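Local structure of biotin protein ligase-like protein of unknown function (Silicibacter sp., 3BFM) at residues Val40-Leu53 against Ala156-Leu168. The protein is of unknown function but resembles biotin protein ligases and belongs to the biotin/lipoate A/B protein ligase family. Sequence-based numbering, arbitrary orientation.
With CA (calcium ion), chain B.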
loop_
_atom_site.group_PDB
_atom_site.type_symbol
_atom_site.label_atom_id
_atom_site.label_comp_id
_atom_site.label_asym_id
_atom_site.label_seq_id
_atom_site.Cartn_x
_atom_site.Cartn_y
_atom_site.Cartn_z
ATOM N N VAL A 40 8.077 -4.101 -4.946
ATOM C CA VAL A 40 9.332 -4.447 -4.308
ATOM C C VAL A 40 10.010 -5.482 -5.190
ATOM O O VAL A 40 9.616 -6.627 -5.230
ATOM C CB VAL A 40 9.175 -5.017 -2.871
ATOM C CG1 VAL A 40 10.546 -5.356 -2.261
ATOM C CG2 VAL A 40 8.379 -4.074 -1.988
ATOM N N VAL A 41 11.037 -5.059 -5.906
ATOM C CA VAL A 41 11.851 -5.976 -6.699
ATOM C C VAL A 41 13.004 -6.450 -5.844
ATOM O O VAL A 41 13.627 -5.647 -5.169
ATOM C CB VAL A 41 12.423 -5.285 -7.945
ATOM C CG1 VAL A 41 13.154 -6.333 -8.843
ATOM C CG2 VAL A 41 11.320 -4.566 -8.710
ATOM N N TYR A 42 13.280 -7.750 -5.845
ATOM C CA TYR A 42 14.341 -8.268 -5.016
ATOM C C TYR A 42 15.134 -9.347 -5.723
ATOM O O TYR A 42 14.701 -9.936 -6.731
ATOM C CB TYR A 42 13.772 -8.763 -3.677
ATOM C CG TYR A 42 12.843 -9.960 -3.827
ATOM C CD1 TYR A 42 13.344 -11.235 -3.802
ATOM C CD2 TYR A 42 11.474 -9.787 -3.968
ATOM C CE1 TYR A 42 12.532 -12.318 -3.933
ATOM C CE2 TYR A 42 10.619 -10.898 -4.098
ATOM C CZ TYR A 42 11.159 -12.137 -4.075
ATOM O OH TYR A 42 10.337 -13.250 -4.235
ATOM N N GLU A 43 16.329 -9.593 -5.206
ATOM C CA GLU A 43 17.215 -10.625 -5.745
ATOM C C GLU A 43 18.058 -11.083 -4.578
ATOM O O GLU A 43 18.796 -10.271 -4.006
ATOM C CB GLU A 43 18.087 -10.049 -6.874
ATOM C CG GLU A 43 18.899 -11.072 -7.580
ATOM C CD GLU A 43 19.431 -10.637 -8.937
ATOM O OE1 GLU A 43 19.549 -9.415 -9.263
ATOM O OE2 GLU A 43 19.825 -11.532 -9.696
ATOM N N LEU A 44 17.884 -12.357 -4.189
ATOM C CA LEU A 44 18.613 -12.942 -3.075
ATOM C C LEU A 44 19.621 -13.972 -3.584
ATOM O O LEU A 44 19.276 -14.872 -4.384
ATOM C CB LEU A 44 17.661 -13.630 -2.078
ATOM C CG LEU A 44 17.061 -12.827 -0.917
ATOM C CD1 LEU A 44 15.876 -11.992 -1.396
ATOM C CD2 LEU A 44 16.625 -13.754 0.206
ATOM N N GLY A 45 20.858 -13.839 -3.128
ATOM C CA GLY A 45 21.874 -14.870 -3.290
ATOM C C GLY A 45 22.340 -15.290 -1.925
ATOM O O GLY A 45 21.898 -14.764 -0.913
ATOM N N THR A 46 23.258 -16.242 -1.870
ATOM C CA THR A 46 23.809 -16.651 -0.620
ATOM C C THR A 46 24.708 -15.531 -0.040
ATOM O O THR A 46 24.843 -15.444 1.160
ATOM C CB THR A 46 24.602 -17.961 -0.781
ATOM O OG1 THR A 46 25.640 -17.777 -1.741
ATOM C CG2 THR A 46 23.677 -19.048 -1.317
ATOM N N ASP A 47 25.295 -14.709 -0.918
ATOM C CA ASP A 47 26.300 -13.720 -0.498
ATOM C C ASP A 47 25.822 -12.262 -0.487
ATOM O O ASP A 47 26.539 -11.380 -0.010
ATOM C CB ASP A 47 27.506 -13.785 -1.429
ATOM C CG ASP A 47 28.305 -15.037 -1.257
ATOM O OD1 ASP A 47 27.916 -15.920 -0.450
ATOM O OD2 ASP A 47 29.283 -15.134 -2.009
ATOM N N VAL A 48 24.644 -12.008 -1.030
ATOM C CA VAL A 48 24.171 -10.630 -1.170
ATOM C C VAL A 48 22.655 -10.595 -1.174
ATOM O O VAL A 48 21.986 -11.551 -1.593
ATOM C CB VAL A 48 24.729 -9.946 -2.441
ATOM C CG1 VAL A 48 24.412 -10.791 -3.663
ATOM C CG2 VAL A 48 24.178 -8.484 -2.615
ATOM N N LEU A 49 22.130 -9.501 -0.633
ATOM C CA LEU A 49 20.694 -9.189 -0.715
ATOM C C LEU A 49 20.507 -7.881 -1.470
ATOM O O LEU A 49 21.117 -6.884 -1.126
ATOM C CB LEU A 49 20.048 -9.087 0.682
ATOM C CG LEU A 49 18.595 -8.568 0.813
ATOM C CD1 LEU A 49 17.618 -9.515 0.084
ATOM C CD2 LEU A 49 18.170 -8.413 2.270
ATOM N N ARG A 50 19.669 -7.879 -2.505
ATOM C CA ARG A 50 19.338 -6.623 -3.182
ATOM C C ARG A 50 17.847 -6.495 -3.224
ATOM O O ARG A 50 17.151 -7.511 -3.352
ATOM C CB ARG A 50 19.948 -6.524 -4.584
ATOM C CG ARG A 50 21.469 -6.424 -4.540
ATOM C CD ARG A 50 22.060 -6.532 -5.938
ATOM N NE ARG A 50 22.165 -7.924 -6.307
ATOM C CZ ARG A 50 22.448 -8.368 -7.526
ATOM N NH1 ARG A 50 22.645 -7.534 -8.537
ATOM N NH2 ARG A 50 22.527 -9.668 -7.736
ATOM N N ALA A 51 17.360 -5.263 -3.086
ATOM C CA ALA A 51 15.963 -5.002 -3.197
ATOM C C ALA A 51 15.731 -3.572 -3.551
ATOM O O ALA A 51 16.622 -2.717 -3.411
ATOM C CB ALA A 51 15.227 -5.422 -1.902
ATOM N N ALA A 52 14.566 -3.288 -4.096
ATOM C CA ALA A 52 14.263 -1.890 -4.504
ATOM C C ALA A 52 12.758 -1.703 -4.392
ATOM O O ALA A 52 12.007 -2.593 -4.743
ATOM C CB ALA A 52 14.790 -1.545 -5.926
ATOM N N LEU A 53 12.377 -0.521 -3.904
ATOM C CA LEU A 53 10.977 -0.095 -3.718
ATOM C C LEU A 53 10.635 1.039 -4.662
ATOM O O LEU A 53 11.389 2.039 -4.736
ATOM C CB LEU A 53 10.764 0.496 -2.335
ATOM C CG LEU A 53 11.412 -0.150 -1.132
ATOM C CD1 LEU A 53 11.047 0.706 0.069
ATOM C CD2 LEU A 53 10.911 -1.583 -0.973
ATOM N N ALA A 156 17.922 -13.871 5.280
ATOM C CA ALA A 156 17.808 -12.796 4.286
ATOM C C ALA A 156 16.361 -12.545 3.918
ATOM O O ALA A 156 15.933 -11.391 3.838
ATOM C CB ALA A 156 18.645 -13.101 2.998
ATOM N N PRO A 157 15.585 -13.629 3.677
ATOM C CA PRO A 157 14.169 -13.403 3.382
ATOM C C PRO A 157 13.435 -12.648 4.489
ATOM O O PRO A 157 12.591 -11.815 4.209
ATOM C CB PRO A 157 13.589 -14.831 3.273
ATOM C CG PRO A 157 14.733 -15.728 3.062
ATOM C CD PRO A 157 15.942 -15.059 3.649
ATOM N N ARG A 158 13.696 -12.987 5.741
ATOM C CA ARG A 158 13.020 -12.325 6.867
ATOM C C ARG A 158 13.432 -10.873 6.995
ATOM O O ARG A 158 12.626 -10.024 7.327
ATOM C CB ARG A 158 13.306 -13.051 8.177
ATOM C CG ARG A 158 12.887 -14.538 8.202
ATOM C CD ARG A 158 11.384 -14.752 8.137
ATOM N NE ARG A 158 10.821 -14.706 6.794
ATOM C CZ ARG A 158 10.893 -15.688 5.894
ATOM N NH1 ARG A 158 11.568 -16.805 6.151
ATOM N NH2 ARG A 158 10.323 -15.525 4.711
ATOM N N LEU A 159 14.710 -10.599 6.760
ATOM C CA LEU A 159 15.237 -9.213 6.748
ATOM C C LEU A 159 14.590 -8.332 5.649
ATOM O O LEU A 159 14.203 -7.179 5.876
ATOM C CB LEU A 159 16.750 -9.231 6.645
ATOM C CG LEU A 159 17.429 -7.848 6.692
ATOM C CD1 LEU A 159 17.143 -7.052 7.969
ATOM C CD2 LEU A 159 18.963 -7.949 6.491
ATOM N N LEU A 160 14.484 -8.893 4.448
ATOM C CA LEU A 160 13.754 -8.251 3.362
ATOM C C LEU A 160 12.319 -7.909 3.712
ATOM O O LEU A 160 11.877 -6.782 3.493
ATOM C CB LEU A 160 13.822 -9.126 2.119
ATOM C CG LEU A 160 13.043 -8.676 0.897
ATOM C CD1 LEU A 160 13.487 -7.271 0.416
ATOM C CD2 LEU A 160 13.249 -9.735 -0.199
ATOM N N GLU A 161 11.575 -8.889 4.247
ATOM C CA GLU A 161 10.207 -8.677 4.669
ATOM C C GLU A 161 10.125 -7.581 5.701
ATOM O O GLU A 161 9.244 -6.728 5.654
ATOM C CB GLU A 161 9.659 -9.964 5.309
ATOM C CG GLU A 161 9.422 -11.056 4.322
ATOM C CD GLU A 161 9.073 -12.393 4.974
ATOM O OE1 GLU A 161 9.289 -12.555 6.203
ATOM O OE2 GLU A 161 8.541 -13.264 4.247
ATOM N N SER A 162 11.061 -7.618 6.641
ATOM C CA SER A 162 11.077 -6.662 7.740
ATOM C C SER A 162 11.418 -5.252 7.256
ATOM O O SER A 162 10.850 -4.274 7.730
ATOM C CB SER A 162 12.052 -7.123 8.804
ATOM O OG SER A 162 11.863 -6.368 9.968
ATOM N N TRP A 163 12.338 -5.154 6.300
ATOM C CA TRP A 163 12.697 -3.845 5.752
ATOM C C TRP A 163 11.421 -3.234 5.133
ATOM O O TRP A 163 11.012 -2.098 5.430
ATOM C CB TRP A 163 13.809 -3.956 4.745
ATOM C CG TRP A 163 14.223 -2.629 4.152
ATOM C CD1 TRP A 163 14.636 -1.506 4.841
ATOM C CD2 TRP A 163 14.316 -2.307 2.767
ATOM N NE1 TRP A 163 14.958 -0.521 3.962
ATOM C CE2 TRP A 163 14.772 -0.975 2.680
ATOM C CE3 TRP A 163 14.033 -3.009 1.594
ATOM C CZ2 TRP A 163 14.941 -0.317 1.456
ATOM C CZ3 TRP A 163 14.193 -2.362 0.363
ATOM C CH2 TRP A 163 14.663 -1.038 0.304
ATOM N N ALA A 164 10.780 -4.013 4.268
ATOM C CA ALA A 164 9.551 -3.541 3.627
ATOM C C ALA A 164 8.506 -3.050 4.632
ATOM O O ALA A 164 7.938 -1.950 4.461
ATOM C CB ALA A 164 8.971 -4.599 2.693
ATOM N N ARG A 165 8.256 -3.839 5.668
ATOM C CA ARG A 165 7.293 -3.487 6.695
ATOM C C ARG A 165 7.685 -2.234 7.455
ATOM O O ARG A 165 6.858 -1.317 7.636
ATOM C CB ARG A 165 7.093 -4.605 7.721
ATOM C CG ARG A 165 6.060 -5.606 7.375
ATOM C CD ARG A 165 5.624 -6.411 8.598
ATOM N NE ARG A 165 6.763 -6.888 9.401
ATOM C CZ ARG A 165 7.524 -7.956 9.123
ATOM N NH1 ARG A 165 7.316 -8.701 8.035
ATOM N NH2 ARG A 165 8.521 -8.276 9.941
ATOM N N HIS A 166 8.930 -2.148 7.902
ATOM C CA HIS A 166 9.314 -0.937 8.617
ATOM C C HIS A 166 9.408 0.324 7.733
ATOM O O HIS A 166 9.052 1.406 8.171
ATOM C CB HIS A 166 10.638 -1.145 9.360
ATOM C CG HIS A 166 10.510 -1.953 10.595
ATOM N ND1 HIS A 166 10.708 -3.308 10.616
ATOM C CD2 HIS A 166 10.211 -1.590 11.866
ATOM C CE1 HIS A 166 10.516 -3.759 11.849
ATOM N NE2 HIS A 166 10.218 -2.734 12.622
ATOM N N CYS A 167 9.855 0.197 6.476
ATOM C CA CYS A 167 9.763 1.311 5.542
ATOM C C CYS A 167 8.332 1.806 5.388
ATOM O O CYS A 167 8.069 3.001 5.399
ATOM C CB CYS A 167 10.335 0.932 4.173
ATOM S SG CYS A 167 12.102 0.795 4.205
ATOM N N LEU A 168 7.390 0.894 5.212
ATOM C CA LEU A 168 6.014 1.313 5.065
ATOM C C LEU A 168 5.530 2.039 6.319
ATOM O O LEU A 168 4.865 3.037 6.201
ATOM C CB LEU A 168 5.117 0.113 4.795
ATOM C CG LEU A 168 3.616 0.340 4.643
ATOM C CD1 LEU A 168 3.320 1.153 3.407
ATOM C CD2 LEU A 168 2.924 -1.067 4.599
HETATM CA CA CA B . 20.561 -10.065 -11.421
HETATM O O HOH W 1 22.732 -10.742 -10.735
HETATM O O HOH W 2 19.424 -11.790 -12.566
HETATM O O HOH W 3 21.616 -9.967 -13.635
#
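Helix 156-168 packs along the antiparallel hairpin 40-53, running at 26° to strand 48-53 and roughly opposite to strand 40-44, with the helix axis 9.8 Å from that of strand 48-53 at their closest. The hairpin is part of the mixed central sheet of the biotin/lipoate ligase-like fold, and the helix lies on one face of that sheet. The contact is apolar and largely buried. L160 sits at its middle. With CG anti to the backbone N (chi1 176°), L160 points its branch at the hairpin; CD1 goes to strand 48-53 and CD2 to strand 40-44. CD1 presses on A51 CB at 3.4 Å, a tight carbon pair. CD2 meets Y42 at CB, 3.6 Å away, and also lies against the root of the ring. The Y42 and L160 side chains cross at about a right angle.

At the start of the helix, L44 lays CD2 on A156 CB at 3.5 Å and against the ring of P157. Its CD1 reaches L160 CD2.

Further along, W163 meets L53 from the opposite direction. L53 CD1 lies over one face of the indole, and L53 CD2 is 3.6 Å from W163 CZ3. L44 and L53 are modelled in two conformers, and these methyl contacts hold for one of them. A51 CB also touches this indole. W163 NE1 donates to the backbone O of C71 in helix 67-82, which helps hold the rotation of the indole. An alanine in place of W163 would probably leave a gap beside A51 and L53 and the C71 carbonyl without its indole donor.

The other face of the sheet carries the calcium site. There E43 points away from the helix and binds calcium through both carboxylate oxygens, with Q21 and D22 completing the protein ligands. R50 NH2 donates to a calcium-bound water at 3.2 Å. E43 OE1 sits above the R50 guanidinium, offset toward its rim, so the two pair by charge and not through an N-H.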